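Local coordinates for SusD-like protein BACOVA_02651 (Bacteroides ovatus, PDB 5E75) that binds polysaccharide at the cell surface and probably captures xyloglucan before its transport into the periplasm for degradation, at residues 14-17 with 18-21; 74-77 with 78-82. All coordinates share one frame; numbering follows the deposited sequence.

Interaction 1 of 2, residues 14-17 with 18-21; sequences YTSD and EALE
Ser16 OG accepts the backbone N-H of Ala19 at 3.1 Å from N to OG, with an N-H...O angle of 151°, which makes Ser16 the N-cap of the helix 17-24. The first torsion explains the reach: OG stands between the backbone N and the carbonyl carbon (chi1 72°), turned over the first turn, where it takes an N-H that lacks a carbonyl of a preceding helical turn; Ser16 O adds only a weak second bond to Ala19 N. The Glu18 carboxylate bends back toward the same hydroxyl. Its chain turns at chi2 (86°) and brings OE1 to 3.7 Å from Ser16 OG; one water bridges the pair, lying 2.7 Å from Ser16 OG and donating to Glu18 OE1.

On another side of the turn, the Tyr14 ring lies obliquely against the Ala19-Leu20 peptide. Its CD1 is 3.6 Å from Ala19 O, and its other ortho carbon, CD2, meets Leu20 CD1 at 4.3 Å, so that one ring touches both a carbonyl and an aliphatic branch. The CB of Ala19 fills the space between this ring and the serine, packing near Ser16 OG as well as Tyr14 CD1. Asp17 sends its carboxylate out of this group, where OD2 is hydrogen-bonded to Ser102, just before the helix 103-125. Leu20, the buried member, packs on Ala109 of that helix. Regular helical bonding is established at once: Leu20 N donates to Ser16 O, and Glu21 N follows with a 2.9 Å bond to Asp17 O.

Interaction 2 of 2, residues 74-77 with 78-82; sequences GAWS and GFYSV. With EDO (1,2-ethanediol), chain D.
Trp76 and Tyr80, one turn apart on the helix 70-95, lie side by side and point the same way. Followed outward, Tyr80 CB first rests 3.4 Å from Trp76 O, the carbonyl that also accepts the Tyr80 N-H. CD2 keeps to that carbonyl, which sits at the edge of the phenol ring, and at the same time nears the indole; CD1, on the other side, is 3.9 Å from C2 of an ethanediol, probably from the crystallisation liquor. CE2 makes the main approach: it stands 3.5 Å above one face of the Trp76 ring, offset toward the rim, and is 3.6 Å from Trp76 CE2. The five-membered ring of Trp76 and the phenol ring are inclined at 53°, so the pair is oblique. Over one face of the phenol ring, ethanediol C1 lies above the centre, 3.9 Å from Tyr80 CZ, while O1 accepts a 2.9 Å hydrogen bond from Trp76 NE1. Past CZ, the hydroxyl OH is hydrogen-bonded to the carbonyl of Ile132. Farther along the turn, Ser81 N and Ser81 OG grip Ser77 O from opposite faces of its plane. Tyr80 packs on Tyr121 and Met124 of the helix 103-125, Phe79 also touches Met124, and Trp76 meets Trp128 edge-to-face in the loop beyond that helix.

In the fold
Interaction 1 closes before interaction 2 opens along the chain, and both belong to the N-terminal, TPR-clan part of this SusD-family protein. Their centres are 27 Å apart and their nearest atoms about 14 Å, so they do not touch. Interaction 1 starts the short helix 17-24 at the surface, its centre 31 Å from the centre of the chain; the centre of interaction 2 is 15 Å from it. Interaction 2 lies near the beginning of the long helix 70-95. Residues 14-21 pack near the start of helix 103-125, at Ala105 and Ala109, and residues 74-82 farther along, at Met116, Tyr121 and Met124. Helix 103-125 thus packs against both, running from the surface to the partly buried part of this TPR-related, largely helical fold.

Interaction 1 of 2, residues 14-17 with 18-21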
ATOM      1  N   TYR A  14      14.501  -4.953 -30.555  1.00 20.11           N
ATOM      2  CA  TYR A  14      14.785  -3.617 -30.034  1.00 21.13           C
ATOM      3  C   TYR A  14      16.179  -3.187 -30.482  1.00 20.89           C
ATOM      4  O   TYR A  14      17.163  -3.862 -30.194  1.00 21.20           O
ATOM      5  CB  TYR A  14      14.665  -3.602 -28.499  1.00 21.80           C
ATOM      6  CG  TYR A  14      13.356  -4.178 -28.011  1.00 21.76           C
ATOM      7  CD1 TYR A  14      12.170  -3.473 -28.161  1.00 24.00           C
ATOM      8  CD2 TYR A  14      13.300  -5.436 -27.429  1.00 22.40           C
ATOM      9  CE1 TYR A  14      10.963  -3.998 -27.735  1.00 26.66           C
ATOM     10  CE2 TYR A  14      12.097  -5.971 -26.993  1.00 28.66           C
ATOM     11  CZ  TYR A  14      10.930  -5.246 -27.154  1.00 24.82           C
ATOM     12  OH  TYR A  14       9.719  -5.764 -26.739  1.00 27.41           O
ATOM     13  N   THR A  15      16.251  -2.063 -31.192  1.00 19.64           N
ATOM     14  CA  THR A  15      17.500  -1.611 -31.797  1.00 21.79           C
ATOM     15  C   THR A  15      18.004  -0.297 -31.200  1.00 22.91           C
ATOM     16  O   THR A  15      19.021   0.242 -31.644  1.00 23.08           O
ATOM     17  CB  THR A  15      17.359  -1.462 -33.331  1.00 28.42           C
ATOM     18  OG1 THR A  15      16.483  -0.372 -33.634  1.00 26.08           O
ATOM     19  CG2 THR A  15      16.807  -2.747 -33.947  1.00 32.54           C
ATOM     20  N   SER A  16      17.307   0.209 -30.184  1.00 16.51           N
ATOM     21  CA  SER A  16      17.787   1.378 -29.446  1.00 17.90           C
ATOM     22  C   SER A  16      17.406   1.263 -27.985  1.00 15.78           C
ATOM     23  O   SER A  16      16.487   0.523 -27.632  1.00 15.37           O
ATOM     24  CB  SER A  16      17.223   2.683 -30.022  1.00 18.78           C
ATOM     25  OG  SER A  16      15.845   2.845 -29.738  1.00 20.83           O
ATOM     26  N   ASP A  17      18.109   2.009 -27.145  1.00 15.53           N
ATOM     27  CA  ASP A  17      17.793   2.051 -25.724  1.00 14.15           C
ATOM     28  C   ASP A  17      16.348   2.527 -25.520  1.00 14.44           C
ATOM     29  O   ASP A  17      15.615   1.970 -24.696  1.00 15.76           O
ATOM     30  CB  ASP A  17      18.769   2.966 -24.986  1.00 13.52           C
ATOM     31  CG  ASP A  17      20.165   2.389 -24.894  1.00 14.54           C
ATOM     32  OD1 ASP A  17      20.404   1.305 -25.457  1.00 16.60           O
ATOM     33  OD2 ASP A  17      21.024   3.031 -24.274  1.00 16.77           O
ATOM     34  N   GLU A  18      15.917   3.517 -26.301  1.00 16.24           N
ATOM     35  CA  GLU A  18      14.572   4.066 -26.146  1.00 17.51           C
ATOM     36  C   GLU A  18      13.491   3.049 -26.521  1.00 17.46           C
ATOM     37  O   GLU A  18      12.430   2.999 -25.890  1.00 16.89           O
ATOM     38  CB  GLU A  18      14.422   5.351 -26.957  1.00 23.11           C
ATOM     39  CG  GLU A  18      15.255   6.506 -26.409  1.00 23.20           C
ATOM     40  CD  GLU A  18      16.678   6.525 -26.927  1.00 29.83           C
ATOM     41  OE1 GLU A  18      17.088   5.596 -27.670  1.00 25.40           O
ATOM     42  OE2 GLU A  18      17.396   7.492 -26.592  1.00 28.69           O
ATOM     43  N   ALA A  19      13.775   2.211 -27.515  1.00 15.49           N
ATOM     44  CA  ALA A  19      12.829   1.184 -27.912  1.00 15.20           C
ATOM     45  C   ALA A  19      12.670   0.164 -26.798  1.00 14.16           C
ATOM     46  O   ALA A  19      11.564  -0.303 -26.518  1.00 16.12           O
ATOM     47  CB  ALA A  19      13.282   0.496 -29.204  1.00 17.03           C
ATOM     48  N   LEU A  20      13.777  -0.182 -26.150  1.00 14.78           N
ATOM     49  CA  LEU A  20      13.727  -1.135 -25.067  1.00 14.44           C
ATOM     50  C   LEU A  20      12.950  -0.537 -23.901  1.00 15.68           C
ATOM     51  O   LEU A  20      12.179  -1.227 -23.237  1.00 15.02           O
ATOM     52  CB  LEU A  20      15.139  -1.522 -24.633  1.00 16.35           C
ATOM     53  CG  LEU A  20      15.229  -2.469 -23.440  1.00 14.91           C
ATOM     54  CD1 LEU A  20      14.454  -3.761 -23.693  1.00 19.99           C
ATOM     55  CD2 LEU A  20      16.680  -2.788 -23.133  1.00 13.63           C
ATOM     56  N   GLU A  21      13.147   0.750 -23.657  1.00 14.50           N
ATOM     57  CA  GLU A  21      12.426   1.418 -22.576  1.00 14.14           C
ATOM     58  C   GLU A  21      10.910   1.435 -22.810  1.00 14.76           C
ATOM     59  O   GLU A  21      10.128   1.348 -21.859  1.00 13.24           O
ATOM     60  CB  GLU A  21      12.957   2.833 -22.370  1.00 15.70           C
ATOM     61  CG  GLU A  21      14.292   2.875 -21.672  1.00 23.19           C
ATOM     62  CD  GLU A  21      15.103   4.100 -22.061  1.00 29.57           C
ATOM     63  OE1 GLU A  21      14.496   5.128 -22.445  1.00 33.02           O
ATOM     64  OE2 GLU A  21      16.344   4.026 -21.989  1.00 31.18           O
TER
HETATM   65  O   HOH W   1      15.510   5.436 -30.485  1.00 32.39           O

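Interaction 2 of 2, residues 74-77 with 78-82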
ATOM      1  N   GLY A  74      -8.344 -12.075  -8.445  1.00 13.58           N
ATOM      2  CA  GLY A  74      -7.855 -10.890  -9.122  1.00 14.97           C
ATOM      3  C   GLY A  74      -6.466 -10.509  -8.635  1.00 12.37           C
ATOM      4  O   GLY A  74      -5.585 -10.186  -9.427  1.00 12.55           O
ATOM      5  N   ALA A  75      -6.259 -10.523  -7.319  1.00 12.25           N
ATOM      6  CA  ALA A  75      -4.950 -10.152  -6.771  1.00 11.07           C
ATOM      7  C   ALA A  75      -3.866 -11.139  -7.211  1.00 10.81           C
ATOM      8  O   ALA A  75      -2.792 -10.733  -7.649  1.00 13.03           O
ATOM      9  CB  ALA A  75      -5.012 -10.055  -5.244  1.00 12.77           C
ATOM     10  N   TRP A  76      -4.194 -12.421  -7.113  1.00 11.69           N
ATOM     11  CA  TRP A  76      -3.291 -13.506  -7.521  1.00 10.83           C
ATOM     12  C   TRP A  76      -2.915 -13.328  -8.980  1.00 12.71           C
ATOM     13  O   TRP A  76      -1.740 -13.362  -9.332  1.00 12.11           O
ATOM     14  CB  TRP A  76      -3.974 -14.851  -7.292  1.00 11.03           C
ATOM     15  CG  TRP A  76      -3.150 -16.117  -7.575  1.00 12.88           C
ATOM     16  CD1 TRP A  76      -3.098 -16.825  -8.743  1.00 15.62           C
ATOM     17  CD2 TRP A  76      -2.317 -16.828  -6.641  1.00 11.90           C
ATOM     18  NE1 TRP A  76      -2.291 -17.924  -8.586  1.00 14.77           N
ATOM     19  CE2 TRP A  76      -1.791 -17.943  -7.310  1.00 14.71           C
ATOM     20  CE3 TRP A  76      -1.966 -16.623  -5.299  1.00 11.72           C
ATOM     21  CZ2 TRP A  76      -0.924 -18.847  -6.690  1.00 14.55           C
ATOM     22  CZ3 TRP A  76      -1.095 -17.513  -4.698  1.00 11.66           C
ATOM     23  CH2 TRP A  76      -0.602 -18.617  -5.383  1.00 13.83           C
ATOM     24  N   SER A  77      -3.917 -13.105  -9.826  1.00 11.89           N
ATOM     25  CA  SER A  77      -3.674 -12.830 -11.244  1.00 12.47           C
ATOM     26  C   SER A  77      -2.788 -11.612 -11.462  1.00 13.60           C
ATOM     27  O   SER A  77      -1.867 -11.648 -12.275  1.00 12.33           O
ATOM     28  CB  SER A  77      -4.998 -12.611 -11.997  1.00 12.61           C
ATOM     29  OG  SER A  77      -4.754 -12.305 -13.378  1.00 18.60           O
ATOM     30  N   GLY A  78      -3.078 -10.520 -10.759  1.00 11.07           N
ATOM     31  CA  GLY A  78      -2.307  -9.304 -10.896  1.00 13.11           C
ATOM     32  C   GLY A  78      -0.857  -9.443 -10.505  1.00  9.59           C
ATOM     33  O   GLY A  78       0.038  -9.049 -11.249  1.00 13.06           O
ATOM     34  N   PHE A  79      -0.599 -10.020  -9.323  1.00 10.75           N
ATOM     35  CA  PHE A  79       0.767 -10.164  -8.885  1.00 10.26           C
ATOM     36  C   PHE A  79       1.513 -11.108  -9.824  1.00  9.59           C
ATOM     37  O   PHE A  79       2.661 -10.830 -10.166  1.00  9.88           O
ATOM     38  CB  PHE A  79       0.837 -10.672  -7.440  1.00 10.26           C
ATOM     39  CG  PHE A  79       0.274  -9.710  -6.420  1.00 10.51           C
ATOM     40  CD1 PHE A  79       0.698  -8.386  -6.354  1.00 10.59           C
ATOM     41  CD2 PHE A  79      -0.679 -10.132  -5.525  1.00 12.12           C
ATOM     42  CE1 PHE A  79       0.165  -7.501  -5.402  1.00 12.10           C
ATOM     43  CE2 PHE A  79      -1.213  -9.257  -4.585  1.00 11.05           C
ATOM     44  CZ  PHE A  79      -0.784  -7.949  -4.525  1.00  9.34           C
ATOM     45  N   TYR A  80       0.874 -12.206 -10.235  1.00  9.08           N
ATOM     46  CA  TYR A  80       1.544 -13.100 -11.185  1.00  9.89           C
ATOM     47  C   TYR A  80       1.700 -12.474 -12.573  1.00 11.25           C
ATOM     48  O   TYR A  80       2.615 -12.831 -13.296  1.00 11.12           O
ATOM     49  CB  TYR A  80       0.905 -14.504 -11.226  1.00  9.28           C
ATOM     50  CG  TYR A  80       1.478 -15.359 -10.125  1.00  9.32           C
ATOM     51  CD1 TYR A  80       2.782 -15.821 -10.204  1.00 10.80           C
ATOM     52  CD2 TYR A  80       0.764 -15.636  -8.964  1.00 12.31           C
ATOM     53  CE1 TYR A  80       3.345 -16.567  -9.204  1.00 11.53           C
ATOM     54  CE2 TYR A  80       1.341 -16.391  -7.933  1.00 11.40           C
ATOM     55  CZ  TYR A  80       2.627 -16.851  -8.081  1.00 11.51           C
ATOM     56  OH  TYR A  80       3.206 -17.592  -7.068  1.00 13.46           O
ATOM     57  N   SER A  81       0.857 -11.512 -12.920  1.00 10.33           N
ATOM     58  CA  SER A  81       1.061 -10.756 -14.158  1.00 10.23           C
ATOM     59  C   SER A  81       2.337  -9.919 -14.085  1.00 11.32           C
ATOM     60  O   SER A  81       3.087  -9.803 -15.056  1.00 11.52           O
ATOM     61  CB  SER A  81      -0.147  -9.860 -14.452  1.00 13.64           C
ATOM     62  OG  SER A  81      -1.267 -10.617 -14.870  1.00 19.79           O
ATOM     63  N   VAL A  82       2.604  -9.328 -12.925  1.00  9.77           N
ATOM     64  CA  VAL A  82       3.865  -8.617 -12.727  1.00  9.07           C
ATOM     65  C   VAL A  82       5.049  -9.579 -12.866  1.00 10.08           C
ATOM     66  O   VAL A  82       6.035  -9.278 -13.556  1.00 10.05           O
ATOM     67  CB  VAL A  82       3.929  -7.889 -11.347  1.00  9.38           C
ATOM     68  CG1 VAL A  82       5.269  -7.187 -11.182  1.00  9.77           C
ATOM     69  CG2 VAL A  82       2.804  -6.878 -11.204  1.00 10.71           C
TER
HETATM   70  C1  EDO D 603       0.664 -19.287 -10.395  1.00 24.51           C
HETATM   71  O1  EDO D 603      -0.732 -19.604 -10.415  1.00 24.68           O
HETATM   72  C2  EDO D 603       1.160 -19.042 -11.803  1.00 27.96           C
HETATM   73  O2  EDO D 603       0.218 -18.209 -12.490  1.00 37.06           O